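Uncharacterized protein (Bacteroides eggerthii, PDB 4L3R) is of unknown function, belongs to the DUF4847 family, and has a calycin-like antiparallel beta-sheet fold that may point to binding of a small ligand. Local coordinates at residues Ser18-Glu23 and Glu27-Gly32; Leu130-Lys133 and Thr138-Met141; Glu51-Asn56 and Lys109-Gly114. One frame throughout, in Å; residues are numbered along the deposited sequence. Where two conformers were deposited one is given.

Contact 1. Residues Ser18-Glu23 and Glu27-Gly32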
loop_
_atom_site.group_PDB
_atom_site.type_symbol
_atom_site.label_atom_id
_atom_site.label_comp_id
_atom_site.label_asym_id
_atom_site.label_seq_id
_atom_site.Cartn_x
_atom_site.Cartn_y
_atom_site.Cartn_z
ATOM N N SER B 18 18.387 14.453 -3.569
ATOM C CA SER B 18 19.484 14.770 -4.487
ATOM C C SER B 18 19.660 16.290 -4.692
ATOM O O SER B 18 20.741 16.706 -5.104
ATOM C CB SER B 18 19.253 14.099 -5.837
ATOM O OG SER B 18 18.035 14.531 -6.419
ATOM N N ARG B 19 18.625 17.114 -4.420
ATOM C CA ARG B 19 18.702 18.557 -4.641
ATOM C C ARG B 19 17.515 19.302 -4.028
ATOM O O ARG B 19 16.449 18.713 -3.855
ATOM C CB ARG B 19 18.735 18.853 -6.165
ATOM C CG ARG B 19 17.585 18.249 -6.954
ATOM C CD ARG B 19 17.894 18.182 -8.439
ATOM N NE ARG B 19 16.733 17.728 -9.212
ATOM C CZ ARG B 19 15.744 18.502 -9.665
ATOM N NH1 ARG B 19 15.748 19.809 -9.434
ATOM N NH2 ARG B 19 14.740 17.971 -10.351
ATOM N N ILE B 20 17.717 20.590 -3.692
ATOM C CA ILE B 20 16.668 21.513 -3.223
ATOM C C ILE B 20 16.943 22.826 -3.941
ATOM O O ILE B 20 17.853 23.542 -3.549
ATOM C CB ILE B 20 16.552 21.695 -1.694
ATOM C CG1 ILE B 20 16.576 20.344 -0.985
ATOM C CG2 ILE B 20 15.258 22.474 -1.375
ATOM C CD1 ILE B 20 16.221 20.366 0.523
ATOM N N THR B 21 16.208 23.120 -5.008
ATOM C CA THR B 21 16.505 24.286 -5.834
ATOM C C THR B 21 15.235 25.042 -6.227
ATOM O O THR B 21 14.146 24.719 -5.752
ATOM C CB THR B 21 17.307 23.800 -7.050
ATOM O OG1 THR B 21 17.721 24.916 -7.821
ATOM C CG2 THR B 21 16.548 22.793 -7.910
ATOM N N THR B 22 15.395 26.079 -7.062
ATOM C CA THR B 22 14.286 26.908 -7.544
ATOM C C THR B 22 13.476 26.133 -8.579
ATOM O O THR B 22 13.954 25.128 -9.114
ATOM C CB THR B 22 14.805 28.232 -8.106
ATOM O OG1 THR B 22 15.821 27.951 -9.072
ATOM C CG2 THR B 22 15.339 29.149 -7.014
ATOM N N GLU B 23 12.256 26.614 -8.869
ATOM C CA GLU B 23 11.299 25.940 -9.758
ATOM C C GLU B 23 11.930 25.403 -11.059
ATOM O O GLU B 23 11.736 24.225 -11.363
ATOM C CB GLU B 23 10.103 26.848 -10.091
ATOM C CG GLU B 23 8.852 26.060 -10.457
ATOM C CD GLU B 23 7.564 26.851 -10.594
ATOM O OE1 GLU B 23 7.567 28.068 -10.294
ATOM O OE2 GLU B 23 6.541 26.238 -10.976
ATOM N N GLU B 27 20.982 24.450 -10.802
ATOM C CA GLU B 27 21.868 24.257 -9.648
ATOM C C GLU B 27 21.301 23.202 -8.668
ATOM O O GLU B 27 20.086 23.000 -8.606
ATOM C CB GLU B 27 22.132 25.600 -8.916
ATOM C CG GLU B 27 20.965 26.227 -8.145
ATOM C CD GLU B 27 19.889 26.960 -8.935
ATOM O OE1 GLU B 27 19.909 26.894 -10.185
ATOM O OE2 GLU B 27 19.001 27.572 -8.297
ATOM N N GLN B 28 22.187 22.540 -7.906
ATOM C CA GLN B 28 21.785 21.517 -6.937
ATOM C C GLN B 28 21.061 22.136 -5.744
ATOM O O GLN B 28 20.040 21.605 -5.319
ATOM C CB GLN B 28 22.998 20.716 -6.440
ATOM C CG GLN B 28 22.606 19.437 -5.690
ATOM C CD GLN B 28 23.801 18.663 -5.199
ATOM O OE1 GLN B 28 24.933 19.151 -5.200
ATOM N NE2 GLN B 28 23.573 17.444 -4.731
ATOM N N PHE B 29 21.608 23.225 -5.180
ATOM C CA PHE B 29 21.003 23.911 -4.039
ATOM C C PHE B 29 20.806 25.378 -4.361
ATOM O O PHE B 29 21.694 25.992 -4.965
ATOM C CB PHE B 29 21.856 23.734 -2.787
ATOM C CG PHE B 29 21.962 22.282 -2.398
ATOM C CD1 PHE B 29 20.860 21.596 -1.906
ATOM C CD2 PHE B 29 23.141 21.577 -2.600
ATOM C CE1 PHE B 29 20.944 20.245 -1.595
ATOM C CE2 PHE B 29 23.235 20.233 -2.242
ATOM C CZ PHE B 29 22.132 19.571 -1.764
ATOM N N TYR B 30 19.628 25.943 -3.985
ATOM C CA TYR B 30 19.312 27.349 -4.293
ATOM C C TYR B 30 20.275 28.298 -3.569
ATOM O O TYR B 30 20.882 27.927 -2.568
ATOM C CB TYR B 30 17.840 27.717 -3.971
ATOM C CG TYR B 30 17.405 27.539 -2.530
ATOM C CD1 TYR B 30 17.598 28.549 -1.592
ATOM C CD2 TYR B 30 16.691 26.415 -2.132
ATOM C CE1 TYR B 30 17.173 28.405 -0.273
ATOM C CE2 TYR B 30 16.282 26.246 -0.807
ATOM C CZ TYR B 30 16.479 27.267 0.108
ATOM O OH TYR B 30 16.030 27.147 1.403
ATOM N N GLN B 31 20.424 29.511 -4.099
ATOM C CA GLN B 31 21.340 30.504 -3.538
ATOM C C GLN B 31 20.818 31.007 -2.177
ATOM O O GLN B 31 19.641 31.359 -2.064
ATOM C CB GLN B 31 21.513 31.675 -4.531
ATOM C CG GLN B 31 22.838 32.416 -4.414
ATOM C CD GLN B 31 23.073 33.301 -5.622
ATOM O OE1 GLN B 31 22.151 33.952 -6.134
ATOM N NE2 GLN B 31 24.297 33.321 -6.141
ATOM N N GLY B 32 21.687 31.023 -1.167
ATOM C CA GLY B 32 21.325 31.493 0.165
ATOM C C GLY B 32 20.836 30.424 1.125
ATOM O O GLY B 32 20.364 30.758 2.218
#

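Contact 2. Residues Leu130-Lys133 and Thr138-Met141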
loop_
_atom_site.group_PDB
_atom_site.type_symbol
_atom_site.label_atom_id
_atom_site.label_comp_id
_atom_site.label_asym_id
_atom_site.label_seq_id
_atom_site.Cartn_x
_atom_site.Cartn_y
_atom_site.Cartn_z
ATOM N N LEU B 130 9.286 17.062 -5.936
ATOM C CA LEU B 130 8.209 17.625 -5.126
ATOM C C LEU B 130 8.286 19.142 -5.153
ATOM O O LEU B 130 9.330 19.714 -4.831
ATOM C CB LEU B 130 8.289 17.126 -3.676
ATOM C CG LEU B 130 8.299 15.616 -3.477
ATOM C CD1 LEU B 130 8.381 15.268 -1.998
ATOM C CD2 LEU B 130 7.075 14.963 -4.096
ATOM N N TYR B 131 7.179 19.788 -5.520
ATOM C CA TYR B 131 7.076 21.239 -5.560
ATOM C C TYR B 131 6.515 21.697 -4.239
ATOM O O TYR B 131 5.503 21.146 -3.801
ATOM C CB TYR B 131 6.174 21.691 -6.715
ATOM C CG TYR B 131 6.792 21.473 -8.076
ATOM C CD1 TYR B 131 6.905 20.197 -8.617
ATOM C CD2 TYR B 131 7.260 22.544 -8.830
ATOM C CE1 TYR B 131 7.494 19.989 -9.860
ATOM C CE2 TYR B 131 7.842 22.350 -10.080
ATOM C CZ TYR B 131 7.956 21.072 -10.593
ATOM O OH TYR B 131 8.542 20.899 -11.823
ATOM N N PHE B 132 7.152 22.694 -3.601
ATOM C CA PHE B 132 6.684 23.213 -2.320
ATOM C C PHE B 132 6.764 24.723 -2.296
ATOM O O PHE B 132 7.593 25.299 -3.002
ATOM C CB PHE B 132 7.492 22.600 -1.160
ATOM C CG PHE B 132 8.931 23.048 -1.049
ATOM C CD1 PHE B 132 9.934 22.402 -1.757
ATOM C CD2 PHE B 132 9.289 24.086 -0.192
ATOM C CE1 PHE B 132 11.269 22.800 -1.628
ATOM C CE2 PHE B 132 10.626 24.457 -0.037
ATOM C CZ PHE B 132 11.607 23.815 -0.757
ATOM N N LYS B 133 5.902 25.364 -1.489
ATOM C CA LYS B 133 5.904 26.818 -1.387
ATOM C C LYS B 133 6.743 27.250 -0.173
ATOM O O LYS B 133 6.581 26.720 0.927
ATOM C CB LYS B 133 4.471 27.404 -1.360
ATOM C CG LYS B 133 3.640 27.194 -0.092
ATOM C CD LYS B 133 3.547 28.465 0.745
ATOM C CE LYS B 133 2.700 28.267 1.974
ATOM N NZ LYS B 133 2.456 29.547 2.684
ATOM N N THR B 138 8.271 29.343 -5.048
ATOM C CA THR B 138 8.030 27.927 -5.296
ATOM C C THR B 138 9.378 27.274 -5.557
ATOM O O THR B 138 10.053 27.653 -6.518
ATOM C CB THR B 138 7.056 27.741 -6.462
ATOM O OG1 THR B 138 5.766 28.177 -6.036
ATOM C CG2 THR B 138 6.966 26.288 -6.932
ATOM N N LYS B 139 9.762 26.298 -4.716
ATOM C CA LYS B 139 11.023 25.566 -4.837
ATOM C C LYS B 139 10.728 24.107 -5.117
ATOM O O LYS B 139 9.569 23.696 -5.089
ATOM C CB LYS B 139 11.871 25.737 -3.559
ATOM C CG LYS B 139 12.828 26.934 -3.631
ATOM C CD LYS B 139 12.683 27.877 -2.464
ATOM C CE LYS B 139 13.676 29.012 -2.568
ATOM N NZ LYS B 139 13.412 30.069 -1.564
ATOM N N VAL B 140 11.769 23.332 -5.434
ATOM C CA VAL B 140 11.610 21.915 -5.724
ATOM C C VAL B 140 12.632 21.096 -4.972
ATOM O O VAL B 140 13.795 21.483 -4.895
ATOM C CB VAL B 140 11.674 21.587 -7.239
ATOM C CG1 VAL B 140 10.483 22.179 -7.971
ATOM C CG2 VAL B 140 12.987 22.046 -7.878
HETATM N N MSE B 141 12.189 19.940 -4.441
HETATM C CA MSE B 141 13.041 18.946 -3.806
HETATM C C MSE B 141 13.121 17.773 -4.751
HETATM O O MSE B 141 12.081 17.208 -5.075
HETATM C CB MSE B 141 12.458 18.473 -2.475
HETATM C CG MSE B 141 12.699 19.378 -1.304
HETATM SE SE MSE B 141 11.925 18.548 0.280
HETATM C CE MSE B 141 10.132 19.039 -0.084
#

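Contact 3. Residues Glu51-Asn56 and Lys109-Gly114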
loop_
_atom_site.group_PDB
_atom_site.type_symbol
_atom_site.label_atom_id
_atom_site.label_comp_id
_atom_site.label_asym_id
_atom_site.label_seq_id
_atom_site.Cartn_x
_atom_site.Cartn_y
_atom_site.Cartn_z
ATOM N N GLU B 51 21.298 6.709 5.417
ATOM C CA GLU B 51 20.024 6.863 6.124
ATOM C C GLU B 51 19.538 8.318 6.246
ATOM O O GLU B 51 18.370 8.501 6.571
ATOM C CB GLU B 51 20.080 6.212 7.531
ATOM C CG GLU B 51 21.094 6.805 8.508
ATOM C CD GLU B 51 22.416 6.069 8.631
ATOM O OE1 GLU B 51 22.910 5.553 7.601
ATOM O OE2 GLU B 51 22.995 6.075 9.741
ATOM N N ASN B 52 20.385 9.340 6.002
ATOM C CA ASN B 52 19.970 10.750 6.118
ATOM C C ASN B 52 19.298 11.275 4.852
ATOM O O ASN B 52 19.656 10.881 3.741
ATOM C CB ASN B 52 21.160 11.644 6.464
ATOM C CG ASN B 52 21.756 11.363 7.821
ATOM O OD1 ASN B 52 21.207 10.613 8.614
ATOM N ND2 ASN B 52 22.893 11.977 8.132
ATOM N N PHE B 53 18.321 12.185 5.042
ATOM C CA PHE B 53 17.537 12.841 3.992
ATOM C C PHE B 53 16.830 11.816 3.095
ATOM O O PHE B 53 16.932 11.868 1.866
ATOM C CB PHE B 53 18.402 13.808 3.166
ATOM C CG PHE B 53 19.100 14.857 3.999
ATOM C CD1 PHE B 53 18.491 16.078 4.259
ATOM C CD2 PHE B 53 20.372 14.631 4.507
ATOM C CE1 PHE B 53 19.124 17.032 5.051
ATOM C CE2 PHE B 53 21.011 15.593 5.288
ATOM C CZ PHE B 53 20.390 16.794 5.542
ATOM N N THR B 54 16.095 10.891 3.732
ATOM C CA THR B 54 15.335 9.859 3.034
ATOM C C THR B 54 13.838 10.164 3.125
ATOM O O THR B 54 13.397 10.890 4.023
ATOM C CB THR B 54 15.647 8.480 3.592
ATOM O OG1 THR B 54 15.290 8.430 4.975
ATOM C CG2 THR B 54 17.095 8.085 3.396
ATOM N N LEU B 55 13.067 9.605 2.195
ATOM C CA LEU B 55 11.616 9.773 2.123
ATOM C C LEU B 55 11.005 8.435 1.715
ATOM O O LEU B 55 11.518 7.773 0.812
ATOM C CB LEU B 55 11.278 10.903 1.129
ATOM C CG LEU B 55 9.810 11.107 0.721
ATOM C CD1 LEU B 55 8.996 11.678 1.873
ATOM C CD2 LEU B 55 9.718 12.061 -0.455
ATOM N N ASN B 56 9.960 8.001 2.423
ATOM C CA ASN B 56 9.312 6.723 2.161
ATOM C C ASN B 56 7.806 6.875 2.126
ATOM O O ASN B 56 7.220 7.444 3.047
ATOM C CB ASN B 56 9.682 5.709 3.254
ATOM C CG ASN B 56 11.072 5.161 3.137
ATOM O OD1 ASN B 56 11.998 5.650 3.780
ATOM N ND2 ASN B 56 11.253 4.111 2.345
ATOM N N LYS B 109 16.775 21.568 8.199
ATOM C CA LYS B 109 15.645 22.461 8.507
ATOM C C LYS B 109 14.803 22.724 7.256
ATOM O O LYS B 109 13.572 22.695 7.324
ATOM C CB LYS B 109 16.137 23.803 9.076
ATOM C CG LYS B 109 16.650 23.751 10.508
ATOM C CD LYS B 109 17.228 25.118 10.899
ATOM C CE LYS B 109 17.717 25.166 12.317
ATOM N NZ LYS B 109 18.235 26.513 12.679
ATOM N N VAL B 110 15.475 22.987 6.117
ATOM C CA VAL B 110 14.825 23.244 4.830
ATOM C C VAL B 110 14.074 21.979 4.353
ATOM O O VAL B 110 12.952 22.083 3.855
ATOM C CB VAL B 110 15.865 23.737 3.785
ATOM C CG1 VAL B 110 15.317 23.665 2.360
ATOM C CG2 VAL B 110 16.312 25.160 4.110
ATOM N N PHE B 111 14.699 20.805 4.491
ATOM C CA PHE B 111 14.107 19.522 4.092
ATOM C C PHE B 111 12.795 19.245 4.842
ATOM O O PHE B 111 11.780 18.965 4.207
ATOM C CB PHE B 111 15.118 18.394 4.366
ATOM C CG PHE B 111 14.658 16.995 4.038
ATOM C CD1 PHE B 111 14.729 16.513 2.742
ATOM C CD2 PHE B 111 14.247 16.130 5.038
ATOM C CE1 PHE B 111 14.369 15.207 2.448
ATOM C CE2 PHE B 111 13.870 14.820 4.741
ATOM C CZ PHE B 111 13.944 14.363 3.446
ATOM N N ILE B 112 12.815 19.363 6.179
ATOM C CA ILE B 112 11.642 19.090 7.024
ATOM C C ILE B 112 10.524 20.110 6.762
ATOM O O ILE B 112 9.376 19.698 6.593
ATOM C CB ILE B 112 12.036 19.041 8.532
ATOM C CG1 ILE B 112 12.957 17.825 8.827
ATOM C CG2 ILE B 112 10.801 19.023 9.453
ATOM C CD1 ILE B 112 12.291 16.424 8.807
ATOM N N SER B 113 10.841 21.418 6.732
ATOM C CA SER B 113 9.825 22.449 6.462
ATOM C C SER B 113 9.214 22.310 5.077
ATOM O O SER B 113 8.010 22.484 4.923
ATOM C CB SER B 113 10.410 23.858 6.592
ATOM O OG SER B 113 10.560 24.211 7.955
ATOM N N GLY B 114 10.058 22.053 4.085
ATOM C CA GLY B 114 9.636 21.918 2.702
ATOM C C GLY B 114 8.678 20.772 2.464
ATOM O O GLY B 114 7.755 20.908 1.659
#

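Contact 1. Residues Ser18-Glu23 and Glu27-Gly32
Ile20 is gripped through its backbone by the loop that turns after its strand and then runs alongside it in the same direction: Ile20 N donates to Gln28 O at 3.0 Å, and Ile20 O receives Tyr30 N in the carbonyl plane. The same carbonyl oxygen takes a CA-H...O contact from Phe29, whose CA lies 3.2 Å from Ile20 O, so this short run is closely packed. Next to it the Ile20 and Tyr30 side chains run side by side in the same direction, with Ile20 CG2 in plane at the edge of the phenol ring, 3.9 Å from Tyr30 CE2. Helix 106-116 covers both side chains, since Ile20 and Tyr30 each touch Val110. Residues 27-32 belong to the loop between strand 15-22 and helix 37-48, and a single beta bridge, Ile20 with Phe29, lays this loop along the strand. On their other neighbour, strand 137-144, Ser18 and Arg19 both face Gly142 in a classic beta bulge. Gln28 swings CG opposite its main-chain nitrogen (chi1 -167°) and extends beyond it; NE2 donates a nearly straight hydrogen bond (165°) to Ser18 O at 3.0 Å, which lies in the Gln28 amide plane, while OE1 accepts from Arg44 of helix 37-48. Replacing Gln28 by alanine removes both amide bonds and would probably leave Ser18 O and the Arg44 guanidinium each short of a partner. The buried Thr21 hydroxyl donates from OG1 to Glu27 O at 3.1 Å, from above the carbonyl plane. Against the close packing at Ile20, the partly exposed Thr22 and Glu27 form a looser, polar side: bent at chi2 (-78°), Glu27 brings OE2 to 3.0 Å from Thr21 OG1 and 3.3 Å from Thr22 OG1, the latter at best a weak bond.

Contact 2. Residues Leu130-Lys133 and Thr138-Met141
Thr138 and Tyr131 meet at a ring edge, Thr138 CG2 lying near the plane of the phenol, beside the turn of an antiparallel beta hairpin formed by strands 127-134 and 137-144. Next, Lys139 forms a hydrogen-bonded pair with Phe132, its N donating to Phe132 O at 2.9 Å and its O receiving Phe132 N. Its CB sits over one face of the Phe132 ring, 3.4 Å from CZ. The Phe132 ring reaches across the partner strand because CG stands between the backbone N and the carbonyl carbon (chi1 70°). Beyond CB the lysine chain turns from the ring, and NZ forms a salt bridge with Asp134. Val140, on the same face of the sheet as Tyr131, places CG1 over the phenol ring in a CH-pi contact, 3.5 Å from the centroid and 20° off the normal. The Tyr131 hydroxyl beyond is hydrogen-bonded to Glu122 of strand 118-123. Met141, a selenomethionine, closes the run with two nearly straight backbone bonds to Leu130. On the face it shares with Phe132, its side chain and that of Phe132 cross at about a right angle: CG lies 3.7 Å from Phe132 CE1, and SE makes an oblique Met-aromatic contact 5.3 Å from the ring centroid.

Contact 3. Residues Glu51-Asn56 and Lys109-Gly114
An edge-to-face aromatic pair, Phe53 with Phe111, joins helix 106-116 to the residue leading into strand 54-61, in the buried interior of what is probably a calycin-like fold. The two ring planes stand at 82°, with centroids 5.5 Å apart. Phe53 presents its edge: CD1 comes down over one face of the Phe111 ring, nearer the rim than the middle, and lies 3.9 Å from Phe111 CG. On the helix, Phe111 CG is anti to the backbone N (chi1 179°), which carries the ring out from the helix toward the strand. Its far end then reaches the strand backbone, where CZ is 3.6 Å from Thr54 O, the oxygen lying in the plane of the ring at its edge. CZ also approaches the Phe53 carbonyl carbon. Thus the face of a single ring receives the neighbouring phenylalanine while its rim meets the main chain. The strand begins irregularly here: Phe53 and Thr54 both face His73 in a G1 beta bulge, and Phe53 has positive phi and psi. Around the pair, Leu17 of strand 15-22 touches both phenylalanines, and Leu107 and Ala108 of the helix pack on Phe53. No hydrogen bond crosses between residues 51-56 and 109-114. Their association therefore depends on aromatic and other apolar packing, to which the slightly positive ring hydrogens probably add a weak electrostatic attraction, those of the Phe53 edge for the Phe111 face and that on Phe111 CZ for Thr54 O.

How the contacts relate
Contact 1 comes first along the chain, and contact 3 closes before contact 2 opens. The centres of contact 1 and contact 2 lie about 10 Å apart. The centre of contact 3 is about 14 Å from that of contact 1 and about 13 Å from that of contact 2. All three reach one antiparallel sheet, in which strand 15-22 stands between strands 54-61 and 137-144. A probable hydrogen bond from Val140 N to Thr21 O (2.8 Å) ties contact 2 to contact 1. Ile20, Phe132, Met141 and Phe111, from early and late in the sequence, pack together where helix 106-116 lies against the sheet, whereas Tyr131 and Val140 lie on the opposite face.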